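Local coordinates for protein carbohydrate kinase, FGGY (Rhodospirillum rubrum, PDB 3IFR) that probably phosphorylates the sugar D-xylulose, acting as a carbohydrate kinase of the FGGY family, at residues A[37-42]-A[52-57]; A[90-95]-A[157-162]; A[108-113]-A[139-144]; A[214-219]-A[241-246]. All blocks are in the same frame, centred on the assembly; numbering follows the deposited sequence.

Contact 1 (A[37-42]-A[52-57]); sequences PTTLSS and PAQWWD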
loop_
_atom_site.group_PDB
_atom_site.type_symbol
_atom_site.label_atom_id
_atom_site.label_comp_id
_atom_site.label_asym_id
_atom_site.label_seq_id
_atom_site.Cartn_x
_atom_site.Cartn_y
_atom_site.Cartn_z
ATOM N N PRO A 37 1.817 -5.318 18.956
ATOM C CA PRO A 37 0.671 -5.837 18.218
ATOM C C PRO A 37 -0.522 -4.857 18.288
ATOM O O PRO A 37 -0.687 -4.127 19.274
ATOM C CB PRO A 37 0.341 -7.141 18.981
ATOM C CG PRO A 37 1.550 -7.427 19.800
ATOM C CD PRO A 37 2.044 -6.083 20.194
ATOM N N THR A 38 -1.341 -4.855 17.241
ATOM C CA THR A 38 -2.514 -4.002 17.199
ATOM C C THR A 38 -3.607 -4.936 16.870
ATOM O O THR A 38 -3.366 -5.867 16.098
ATOM C CB THR A 38 -2.435 -3.018 16.046
ATOM O OG1 THR A 38 -1.268 -2.218 16.217
ATOM C CG2 THR A 38 -3.695 -2.154 15.973
ATOM N N THR A 39 -4.792 -4.705 17.451
ATOM C CA THR A 39 -5.925 -5.600 17.239
ATOM C C THR A 39 -6.833 -5.128 16.103
ATOM O O THR A 39 -7.294 -3.976 16.091
ATOM C CB THR A 39 -6.788 -5.743 18.502
ATOM O OG1 THR A 39 -5.975 -6.140 19.615
ATOM C CG2 THR A 39 -7.904 -6.769 18.269
ATOM N N LEU A 40 -7.058 -6.008 15.132
ATOM C CA LEU A 40 -8.102 -5.813 14.136
ATOM C C LEU A 40 -9.330 -6.469 14.713
ATOM O O LEU A 40 -9.314 -7.681 14.934
ATOM C CB LEU A 40 -7.719 -6.554 12.857
ATOM C CG LEU A 40 -8.511 -6.336 11.566
ATOM C CD1 LEU A 40 -8.833 -4.857 11.344
ATOM C CD2 LEU A 40 -7.665 -6.843 10.405
ATOM N N SER A 41 -10.381 -5.702 14.994
ATOM C CA SER A 41 -11.649 -6.296 15.395
ATOM C C SER A 41 -12.604 -6.402 14.218
ATOM O O SER A 41 -12.519 -5.626 13.261
ATOM C CB SER A 41 -12.337 -5.469 16.487
ATOM O OG SER A 41 -11.452 -5.239 17.564
ATOM N N SER A 42 -13.532 -7.348 14.307
ATOM C CA SER A 42 -14.678 -7.342 13.412
ATOM C C SER A 42 -15.900 -7.827 14.161
ATOM O O SER A 42 -16.111 -9.030 14.342
ATOM C CB SER A 42 -14.439 -8.132 12.127
ATOM O OG SER A 42 -14.307 -9.479 12.428
ATOM N N PRO A 52 -8.418 3.616 18.181
ATOM C CA PRO A 52 -7.312 4.594 18.043
ATOM C C PRO A 52 -6.511 4.796 19.342
ATOM O O PRO A 52 -5.346 5.226 19.333
ATOM C CB PRO A 52 -8.017 5.890 17.645
ATOM C CG PRO A 52 -9.330 5.474 17.083
ATOM C CD PRO A 52 -9.710 4.160 17.744
ATOM N N ALA A 53 -7.108 4.443 20.456
ATOM C CA ALA A 53 -6.404 4.567 21.720
ATOM C C ALA A 53 -5.313 3.512 21.837
ATOM O O ALA A 53 -4.311 3.732 22.502
ATOM C CB ALA A 53 -7.378 4.480 22.909
ATOM N N GLN A 54 -5.505 2.361 21.210
ATOM C CA GLN A 54 -4.416 1.391 21.145
ATOM C C GLN A 54 -3.243 1.858 20.216
ATOM O O GLN A 54 -2.050 1.655 20.549
ATOM C CB GLN A 54 -4.953 0.030 20.749
ATOM C CG GLN A 54 -4.024 -1.137 21.081
ATOM C CD GLN A 54 -4.443 -2.374 20.341
ATOM O OE1 GLN A 54 -4.993 -2.279 19.245
ATOM N NE2 GLN A 54 -4.236 -3.538 20.941
ATOM N N TRP A 55 -3.566 2.487 19.080
ATOM C CA TRP A 55 -2.497 3.062 18.264
ATOM C C TRP A 55 -1.637 3.962 19.176
ATOM O O TRP A 55 -0.412 3.849 19.211
ATOM C CB TRP A 55 -2.992 3.871 17.056
ATOM C CG TRP A 55 -3.898 3.170 16.079
ATOM C CD1 TRP A 55 -3.940 1.832 15.784
ATOM C CD2 TRP A 55 -4.884 3.798 15.236
ATOM N NE1 TRP A 55 -4.929 1.589 14.847
ATOM C CE2 TRP A 55 -5.498 2.785 14.486
ATOM C CE3 TRP A 55 -5.301 5.128 15.062
ATOM C CZ2 TRP A 55 -6.504 3.057 13.564
ATOM C CZ3 TRP A 55 -6.289 5.394 14.160
ATOM C CH2 TRP A 55 -6.882 4.367 13.411
ATOM N N TRP A 56 -2.289 4.828 19.931
ATOM C CA TRP A 56 -1.589 5.859 20.701
ATOM C C TRP A 56 -0.792 5.242 21.816
ATOM O O TRP A 56 0.338 5.628 22.086
ATOM C CB TRP A 56 -2.583 6.872 21.275
ATOM C CG TRP A 56 -1.930 7.887 22.133
ATOM C CD1 TRP A 56 -2.187 8.117 23.446
ATOM C CD2 TRP A 56 -0.849 8.773 21.776
ATOM N NE1 TRP A 56 -1.378 9.119 23.921
ATOM C CE2 TRP A 56 -0.541 9.539 22.924
ATOM C CE3 TRP A 56 -0.122 9.004 20.599
ATOM C CZ2 TRP A 56 0.446 10.537 22.934
ATOM C CZ3 TRP A 56 0.871 10.008 20.613
ATOM C CH2 TRP A 56 1.134 10.764 21.783
ATOM N N ASP A 57 -1.396 4.263 22.476
ATOM C CA ASP A 57 -0.678 3.508 23.484
ATOM C C ASP A 57 0.470 2.719 22.918
ATOM O O ASP A 57 1.556 2.728 23.482
ATOM C CB ASP A 57 -1.605 2.586 24.241
ATOM C CG ASP A 57 -1.459 2.781 25.699
ATOM O OD1 ASP A 57 -0.897 1.869 26.348
ATOM O OD2 ASP A 57 -1.846 3.903 26.152
HETATM O O HOH W 1 -7.012 -1.985 17.715
#
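In the N-terminal domain of this FGGY kinase, the first turn of helix 52-70 is fastened to the loop leaving strand 29-37 by the side-chain amide of Gln54, which meets Thr38 and Thr39. Gln54 carries CG anti to its backbone N (chi1 -161°), runs on extended, and comes in at about a right angle to the Thr39 side chain. Both ends of the carboxamide are used on that residue. Thr39 N donates to Gln54 OE1 over 3.0 Å in an almost straight bond (176° at the hydrogen), while Gln54 NE2 makes a weak bond of 3.4 Å to Thr39 OG1. A water 2.6 Å from both Gln54 OE1 and Thr39 O donates to each. Beside this polar grip, Thr38 CG2 lies 4.0 Å from Trp55 CD1, in the plane of the indole at its edge. The polar atoms have other partners: Thr38 OG1 is hydrogen-bonded to Asn58, and Trp55 NE1 to Glu50. An alanine in place of Gln54 would probably leave the Thr39 N-H without this acceptor and the bridging water without one of its two anchors. The amide is probably held this way mainly through OE1, the NE2 bond being weak.

Contact 2 (A[90-95]-A[157-162]); sequences VLLDDR and IATVCG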
loop_
_atom_site.group_PDB
_atom_site.type_symbol
_atom_site.label_atom_id
_atom_site.label_comp_id
_atom_site.label_asym_id
_atom_site.label_seq_id
_atom_site.Cartn_x
_atom_site.Cartn_y
_atom_site.Cartn_z
ATOM N N VAL A 90 -11.394 7.839 11.179
ATOM C CA VAL A 90 -11.437 8.187 12.594
ATOM C C VAL A 90 -12.340 9.404 12.760
ATOM O O VAL A 90 -12.139 10.403 12.034
ATOM C CB VAL A 90 -10.008 8.572 13.082
ATOM C CG1 VAL A 90 -10.031 8.974 14.560
ATOM C CG2 VAL A 90 -9.081 7.412 12.888
ATOM N N LEU A 91 -13.289 9.339 13.713
ATOM C CA LEU A 91 -14.235 10.428 14.021
ATOM C C LEU A 91 -13.995 11.101 15.389
ATOM O O LEU A 91 -14.032 10.455 16.438
ATOM C CB LEU A 91 -15.692 9.934 13.928
ATOM C CG LEU A 91 -15.926 9.173 12.613
ATOM C CD1 LEU A 91 -17.267 8.502 12.519
ATOM C CD2 LEU A 91 -15.741 10.132 11.478
ATOM N N LEU A 92 -13.744 12.406 15.375
ATOM C CA LEU A 92 -13.642 13.147 16.627
ATOM C C LEU A 92 -14.803 14.117 16.802
ATOM O O LEU A 92 -15.286 14.743 15.849
ATOM C CB LEU A 92 -12.296 13.880 16.789
ATOM C CG LEU A 92 -11.027 13.069 16.512
ATOM C CD1 LEU A 92 -9.768 13.938 16.633
ATOM C CD2 LEU A 92 -10.961 11.817 17.422
ATOM N N ASP A 93 -15.252 14.232 18.048
ATOM C CA ASP A 93 -16.258 15.211 18.399
ATOM C C ASP A 93 -15.626 16.588 18.668
ATOM O O ASP A 93 -14.438 16.803 18.429
ATOM C CB ASP A 93 -17.021 14.704 19.594
ATOM C CG ASP A 93 -16.222 14.769 20.881
ATOM O OD1 ASP A 93 -16.813 14.356 21.883
ATOM O OD2 ASP A 93 -15.040 15.203 20.918
ATOM N N ASP A 94 -16.404 17.537 19.168
ATOM C CA ASP A 94 -15.880 18.897 19.224
ATOM C C ASP A 94 -14.801 19.029 20.281
ATOM O O ASP A 94 -14.018 19.963 20.251
ATOM C CB ASP A 94 -17.002 19.933 19.406
ATOM C CG ASP A 94 -17.900 19.638 20.592
ATOM O OD1 ASP A 94 -17.582 18.772 21.438
ATOM O OD2 ASP A 94 -18.950 20.289 20.665
ATOM N N ARG A 95 -14.765 18.072 21.202
ATOM C CA ARG A 95 -13.779 18.061 22.288
ATOM C C ARG A 95 -12.507 17.265 21.935
ATOM O O ARG A 95 -11.571 17.145 22.749
ATOM C CB ARG A 95 -14.424 17.499 23.567
ATOM C CG ARG A 95 -15.028 18.540 24.497
ATOM C CD ARG A 95 -14.055 19.741 24.647
ATOM N NE ARG A 95 -12.666 19.319 24.917
ATOM C CZ ARG A 95 -11.568 20.048 24.663
ATOM N NH1 ARG A 95 -11.671 21.270 24.118
ATOM N NH2 ARG A 95 -10.362 19.546 24.954
ATOM N N ILE A 157 -19.919 14.814 14.649
ATOM C CA ILE A 157 -18.606 14.843 13.999
ATOM C C ILE A 157 -18.090 16.252 13.785
ATOM O O ILE A 157 -18.657 17.035 13.016
ATOM C CB ILE A 157 -18.594 14.151 12.612
ATOM C CG1 ILE A 157 -18.920 12.650 12.712
ATOM C CG2 ILE A 157 -17.235 14.303 11.955
ATOM C CD1 ILE A 157 -19.216 12.023 11.405
ATOM N N ALA A 158 -16.982 16.544 14.460
ATOM C CA ALA A 158 -16.248 17.804 14.341
ATOM C C ALA A 158 -14.999 17.620 13.481
ATOM O O ALA A 158 -14.564 18.544 12.780
ATOM C CB ALA A 158 -15.859 18.296 15.727
ATOM N N THR A 159 -14.406 16.429 13.547
ATOM C CA THR A 159 -13.207 16.107 12.758
ATOM C C THR A 159 -13.245 14.665 12.258
ATOM O O THR A 159 -13.506 13.698 13.019
ATOM C CB THR A 159 -11.936 16.319 13.608
ATOM O OG1 THR A 159 -11.855 17.687 14.046
ATOM C CG2 THR A 159 -10.679 15.938 12.850
ATOM N N VAL A 160 -12.981 14.518 10.969
ATOM C CA VAL A 160 -12.772 13.209 10.388
ATOM C C VAL A 160 -11.354 13.203 9.823
ATOM O O VAL A 160 -10.930 14.184 9.175
ATOM C CB VAL A 160 -13.808 12.888 9.290
ATOM C CG1 VAL A 160 -13.822 13.998 8.196
ATOM C CG2 VAL A 160 -13.513 11.541 8.677
ATOM N N CYS A 161 -10.620 12.128 10.132
ATOM C CA CYS A 161 -9.231 11.980 9.740
ATOM C C CYS A 161 -8.815 10.510 9.701
ATOM O O CYS A 161 -9.629 9.642 9.984
ATOM C CB CYS A 161 -8.320 12.764 10.697
ATOM S SG CYS A 161 -8.225 12.111 12.385
ATOM N N GLY A 162 -7.545 10.242 9.390
ATOM C CA GLY A 162 -7.072 8.894 9.214
ATOM C C GLY A 162 -6.256 8.518 10.419
ATOM O O GLY A 162 -6.188 9.282 11.374
HETATM O O HOH W 2 -12.110 17.906 16.816
#
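A classic beta bulge ends the short ladder between 90-95 and 157-162: Ala158 and Thr159 both face Leu92, whose carbonyl oxygen accepts two backbone N-H groups. Ala158 N reaches Leu92 O at 2.8 Å and lies in the carbonyl plane, whereas Thr159 N, at 3.0 Å from Leu92 O, is tilted out of it by 29°. From there the strands run antiparallel in regular fashion. Leu92 N donates to Thr159 O at 2.7 Å, and the pair Val90 and Cys161 exchanges bonds in both directions. The side chains divide over two faces. On one, Leu91 and Val160 lie side by side, with Leu91 CD2 3.8 Å from Val160 CG2; the same leucine methyl meets Ile157 CD1 at 4.0 Å. The other face carries Val90 and Cys161, where CB of the valine packs on the sulphur, together with Leu92 and Thr159. At the bulge, Ala158 CB rests 3.4 Å from Asp93 O, and a water joins Asp93 O to Thr159 OG1, which also binds Arg175. Helix 139-149 packs on the Leu91 and Val160 face through Ile146 and Val139, while helix 163-172 lies against Leu92, Thr159 and Cys161 with Tyr166 and Met169.

Contact 3 (A[108-113]-A[139-144]); sequences GRCGDE and VTAKLR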
loop_
_atom_site.group_PDB
_atom_site.type_symbol
_atom_site.label_atom_id
_atom_site.label_comp_id
_atom_site.label_asym_id
_atom_site.label_seq_id
_atom_site.Cartn_x
_atom_site.Cartn_y
_atom_site.Cartn_z
ATOM N N GLY A 108 -15.742 -3.810 4.839
ATOM C CA GLY A 108 -16.675 -4.084 3.757
ATOM C C GLY A 108 -18.131 -3.744 4.037
ATOM O O GLY A 108 -19.024 -4.248 3.368
ATOM N N ARG A 109 -18.399 -2.849 4.976
ATOM C CA ARG A 109 -19.785 -2.655 5.381
ATOM C C ARG A 109 -20.600 -1.740 4.492
ATOM O O ARG A 109 -21.810 -1.712 4.620
ATOM C CB ARG A 109 -19.895 -2.158 6.840
ATOM C CG ARG A 109 -19.848 -0.654 6.979
ATOM C CD ARG A 109 -19.738 -0.234 8.416
ATOM N NE ARG A 109 -18.528 -0.769 9.017
ATOM C CZ ARG A 109 -18.188 -0.611 10.291
ATOM N NH1 ARG A 109 -19.006 0.046 11.107
ATOM N NH2 ARG A 109 -17.047 -1.118 10.743
ATOM N N CYS A 110 -19.970 -0.981 3.602
ATOM C CA CYS A 110 -20.733 0.065 2.931
ATOM C C CYS A 110 -21.014 -0.079 1.406
ATOM O O CYS A 110 -20.933 0.881 0.634
ATOM C CB CYS A 110 -20.163 1.434 3.300
ATOM S SG CYS A 110 -18.533 1.761 2.714
ATOM N N GLY A 111 -21.392 -1.284 1.000
ATOM C CA GLY A 111 -21.809 -1.543 -0.370
ATOM C C GLY A 111 -23.008 -0.734 -0.827
ATOM O O GLY A 111 -22.990 -0.167 -1.892
ATOM N N ASP A 112 -24.072 -0.698 -0.039
ATOM C CA ASP A 112 -25.210 0.125 -0.417
ATOM C C ASP A 112 -24.804 1.591 -0.662
ATOM O O ASP A 112 -25.244 2.205 -1.628
ATOM C CB ASP A 112 -26.299 0.101 0.664
ATOM C CG ASP A 112 -26.788 -1.314 0.991
ATOM O OD1 ASP A 112 -26.631 -2.222 0.151
ATOM O OD2 ASP A 112 -27.342 -1.501 2.104
ATOM N N GLU A 113 -24.001 2.185 0.207
ATOM C CA GLU A 113 -23.785 3.598 -0.034
ATOM C C GLU A 113 -22.974 3.808 -1.318
ATOM O O GLU A 113 -23.154 4.806 -2.040
ATOM C CB GLU A 113 -23.208 4.343 1.169
ATOM C CG GLU A 113 -22.703 3.458 2.263
ATOM C CD GLU A 113 -23.782 2.592 2.854
ATOM O OE1 GLU A 113 -24.811 3.147 3.350
ATOM O OE2 GLU A 113 -23.583 1.355 2.815
ATOM N N VAL A 139 -13.454 7.511 2.097
ATOM C CA VAL A 139 -13.948 8.084 3.348
ATOM C C VAL A 139 -15.437 8.487 3.212
ATOM O O VAL A 139 -16.253 8.221 4.098
ATOM C CB VAL A 139 -13.110 9.285 3.707
ATOM C CG1 VAL A 139 -13.725 10.043 4.919
ATOM C CG2 VAL A 139 -11.689 8.795 3.999
ATOM N N THR A 140 -15.773 9.083 2.067
ATOM C CA THR A 140 -17.152 9.450 1.707
ATOM C C THR A 140 -18.167 8.290 1.799
ATOM O O THR A 140 -19.272 8.462 2.317
ATOM C CB THR A 140 -17.173 10.019 0.291
ATOM O OG1 THR A 140 -16.458 11.265 0.279
ATOM C CG2 THR A 140 -18.592 10.210 -0.210
ATOM N N ALA A 141 -17.817 7.122 1.284
ATOM C CA ALA A 141 -18.705 5.962 1.408
ATOM C C ALA A 141 -18.919 5.586 2.878
ATOM O O ALA A 141 -20.054 5.484 3.342
ATOM C CB ALA A 141 -18.182 4.767 0.639
ATOM N N LYS A 142 -17.830 5.387 3.619
ATOM C CA LYS A 142 -17.958 5.147 5.049
ATOM C C LYS A 142 -18.739 6.237 5.782
ATOM O O LYS A 142 -19.552 5.910 6.640
ATOM C CB LYS A 142 -16.605 4.884 5.698
ATOM C CG LYS A 142 -16.043 3.524 5.312
ATOM C CD LYS A 142 -14.568 3.495 5.543
ATOM C CE LYS A 142 -13.928 2.088 5.334
ATOM N NZ LYS A 142 -13.390 1.869 3.967
ATOM N N LEU A 143 -18.537 7.509 5.436
ATOM C CA LEU A 143 -19.342 8.599 6.019
ATOM C C LEU A 143 -20.859 8.451 5.755
ATOM O O LEU A 143 -21.655 8.527 6.695
ATOM C CB LEU A 143 -18.858 9.960 5.543
ATOM C CG LEU A 143 -18.100 10.851 6.519
ATOM C CD1 LEU A 143 -17.668 10.117 7.760
ATOM C CD2 LEU A 143 -16.911 11.590 5.808
ATOM N N ARG A 144 -21.261 8.213 4.499
ATOM C CA ARG A 144 -22.682 7.996 4.174
ATOM C C ARG A 144 -23.260 6.849 5.007
ATOM O O ARG A 144 -24.400 6.925 5.437
ATOM C CB ARG A 144 -22.871 7.638 2.694
ATOM C CG ARG A 144 -22.649 8.733 1.714
ATOM C CD ARG A 144 -23.700 9.817 1.785
ATOM N NE ARG A 144 -23.550 10.736 0.661
ATOM C CZ ARG A 144 -24.158 10.623 -0.527
ATOM N NH1 ARG A 144 -25.002 9.625 -0.769
ATOM N NH2 ARG A 144 -23.915 11.520 -1.481
#
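Cys110 has its sulphur between the backbone N and the carbonyl carbon (chi1 66°), which directs SG at Ala141 and Lys142, while Glu113 takes an unusual chi1 of 12°, CG almost eclipsing its own backbone N. The Glu113 chain then bends at chi2 (-61°). SG approaches the helix flank, 3.7 Å from Ala141 CB and 3.8 Å from Lys142 N, and comes within 4.0 Å of Lys142 CG. One turn further on, Glu113 touches the same helix with its aliphatic part: Glu113 CG lies 3.5 Å from Ala141 O, and Glu113 CB is 3.6 Å from Arg144 CB. These are contacts of carbon and sulphur with a helix backbone and the bases of its side chains, so the joint is made by close van der Waals packing. The backbones come near here, Ala141 CA being 5.8 Å from Glu113 CA. The charged ends, attached to residues that are themselves buried, find partners beyond the two segments. Glu113 OE1 forms a salt bridge with Arg148, Arg144 is paired with Glu120 and also donates to Leu202 O, and Lys142 NZ bonds to Gln136 O. Cys110 occupies the N-cap position of helix 111-120, so the contact sets the start of that helix against the opening turns of helix 139-149; Leu117 continues the interface over Thr140, Ala141 and Arg144, Val114 adds to it at Ala141, and Trp145 of helix 139-149 packs on both Cys110 and Glu113.

Contact 4 (A[214-219]-A[241-246]); sequences HPTHRV and GGAADH
Hydrogen bonds from Thr216 and Gly241 tie the turn at 214-219 to the strand end at 241-246. Thr216 OG1 donates to Gly242 O at 2.8 Å from a position tilted out of that carbonyl's plane, and takes a bond from a water that in turn accepts from Ala244 N. Arg218 O is gripped twice: Gly241 N reaches it at 3.0 Å, nearly along the C=O axis, while His214 NE2, 2.8 Å from Arg218 O, stands well above the carbonyl plane though the oxygen lies in the plane of the imidazole. Packing adds two contacts. His214 has CG anti to its backbone N (chi1 171°), and the ring turns its edge to Gly241, with His214 CD2 3.3 Å from Gly241 CA; a CB on Gly241 would clash with the ring. Thr216 CG2 rests 3.8 Å from Ala243 CB. An alanine in place of His214 would probably leave Arg218 O with one of these two donors and open a gap beside Gly241. The segment 215-218 is a type I beta turn leading into edge strand 219-222, which pairs antiparallel with strand 238-244 in the central sheet of an actin-like ATPase domain.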
loop_
_atom_site.group_PDB
_atom_site.type_symbol
_atom_site.label_atom_id
_atom_site.label_comp_id
_atom_site.label_asym_id
_atom_site.label_seq_id
_atom_site.Cartn_x
_atom_site.Cartn_y
_atom_site.Cartn_z
ATOM N N HIS A 214 -2.166 18.494 4.103
ATOM C CA HIS A 214 -0.778 18.887 4.338
ATOM C C HIS A 214 0.129 17.901 3.617
ATOM O O HIS A 214 -0.105 16.683 3.690
ATOM C CB HIS A 214 -0.479 18.863 5.840
ATOM C CG HIS A 214 0.970 19.036 6.186
ATOM N ND1 HIS A 214 1.518 20.258 6.500
ATOM C CD2 HIS A 214 1.972 18.130 6.312
ATOM C CE1 HIS A 214 2.802 20.106 6.784
ATOM N NE2 HIS A 214 3.089 18.819 6.701
ATOM N N PRO A 215 1.168 18.412 2.919
ATOM C CA PRO A 215 2.004 17.480 2.149
ATOM C C PRO A 215 3.056 16.857 3.037
ATOM O O PRO A 215 3.707 17.548 3.820
ATOM C CB PRO A 215 2.660 18.379 1.101
ATOM C CG PRO A 215 2.587 19.793 1.693
ATOM C CD PRO A 215 1.750 19.762 2.949
ATOM N N THR A 216 3.252 15.561 2.889
ATOM C CA THR A 216 4.163 14.812 3.735
ATOM C C THR A 216 5.525 15.459 4.007
ATOM O O THR A 216 5.976 15.513 5.158
ATOM C CB THR A 216 4.402 13.436 3.125
ATOM O OG1 THR A 216 3.152 12.760 2.986
ATOM C CG2 THR A 216 5.323 12.620 4.001
ATOM N N HIS A 217 6.198 15.932 2.961
ATOM C CA HIS A 217 7.588 16.384 3.103
ATOM C C HIS A 217 7.782 17.663 3.944
ATOM O O HIS A 217 8.888 17.912 4.451
ATOM C CB HIS A 217 8.220 16.576 1.731
ATOM C CG HIS A 217 7.647 17.720 0.963
ATOM N ND1 HIS A 217 6.459 17.630 0.262
ATOM C CD2 HIS A 217 8.081 18.995 0.803
ATOM C CE1 HIS A 217 6.196 18.796 -0.314
ATOM N NE2 HIS A 217 7.161 19.644 0.017
ATOM N N ARG A 218 6.727 18.469 4.090
ATOM C CA ARG A 218 6.836 19.700 4.861
ATOM C C ARG A 218 6.668 19.429 6.350
ATOM O O ARG A 218 5.922 18.522 6.731
ATOM C CB ARG A 218 5.755 20.688 4.455
ATOM C CG ARG A 218 5.957 21.397 3.154
ATOM C CD ARG A 218 4.934 22.522 3.068
ATOM N NE ARG A 218 4.619 22.849 1.687
ATOM C CZ ARG A 218 3.462 23.366 1.283
ATOM N NH1 ARG A 218 2.486 23.631 2.169
ATOM N NH2 ARG A 218 3.292 23.615 -0.015
ATOM N N VAL A 219 7.322 20.230 7.188
ATOM C CA VAL A 219 7.187 20.124 8.630
ATOM C C VAL A 219 5.750 20.433 8.996
ATOM O O VAL A 219 5.197 21.428 8.532
ATOM C CB VAL A 219 8.122 21.125 9.391
ATOM C CG1 VAL A 219 8.348 20.671 10.805
ATOM C CG2 VAL A 219 9.440 21.244 8.719
ATOM N N GLY A 241 4.926 15.934 7.934
ATOM C CA GLY A 241 3.641 15.503 7.455
ATOM C C GLY A 241 3.526 13.991 7.581
ATOM O O GLY A 241 4.506 13.269 7.405
ATOM N N GLY A 242 2.335 13.492 7.891
ATOM C CA GLY A 242 2.136 12.052 7.850
ATOM C C GLY A 242 2.258 11.494 6.439
ATOM O O GLY A 242 1.967 12.184 5.446
ATOM N N ALA A 243 2.651 10.244 6.376
ATOM C CA ALA A 243 3.031 9.594 5.164
ATOM C C ALA A 243 2.158 8.412 4.916
ATOM O O ALA A 243 1.927 7.660 5.776
ATOM C CB ALA A 243 4.436 9.180 5.262
ATOM N N ALA A 244 1.659 8.267 3.717
ATOM C CA ALA A 244 0.916 7.087 3.366
ATOM C C ALA A 244 1.766 5.793 3.369
ATOM O O ALA A 244 2.720 5.737 2.713
ATOM C CB ALA A 244 0.245 7.281 2.067
ATOM N N ASP A 245 1.387 4.775 4.112
ATOM C CA ASP A 245 2.230 3.607 4.268
ATOM C C ASP A 245 2.773 2.906 3.038
ATOM O O ASP A 245 3.922 2.638 2.996
ATOM C CB ASP A 245 1.723 2.606 5.303
ATOM C CG ASP A 245 0.487 1.872 4.890
ATOM O OD1 ASP A 245 -0.142 2.161 3.898
ATOM O OD2 ASP A 245 0.144 0.975 5.577
ATOM N N HIS A 246 1.952 2.610 2.045
ATOM C CA HIS A 246 2.457 1.936 0.887
ATOM C C HIS A 246 3.415 2.782 0.044
ATOM O O HIS A 246 4.326 2.266 -0.496
ATOM C CB HIS A 246 1.339 1.252 0.074
ATOM C CG HIS A 246 0.389 2.196 -0.571
ATOM N ND1 HIS A 246 -0.420 3.030 0.148
ATOM C CD2 HIS A 246 0.111 2.438 -1.864
ATOM C CE1 HIS A 246 -1.146 3.748 -0.670
ATOM N NE2 HIS A 246 -0.846 3.406 -1.897
HETATM O O HOH W 3 1.109 14.807 5.167
HETATM O O HOH W 4 1.440 10.591 1.914
#

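All four contacts lie in the N-terminal family region of the kinase. Contacts 1 and 4 lie at the two borders of its six-stranded mixed sheet, contact 4 also taking in the end of strand 238-244: one follows edge strand 29-37, the other precedes edge strand 219-222, and their centres are 21 Å apart. Contact 2 is a separate two-stranded sheet, its centre 17 Å from those of contacts 1 and 3. It touches both, Trp55 packing on Val90 and Leu143 on Leu91. Along the chain contact 1 closes first, contact 3 is nested within the loop closed by contact 2, and contact 4 comes last. The small sheet thus links helix 52-70 with helix 139-149.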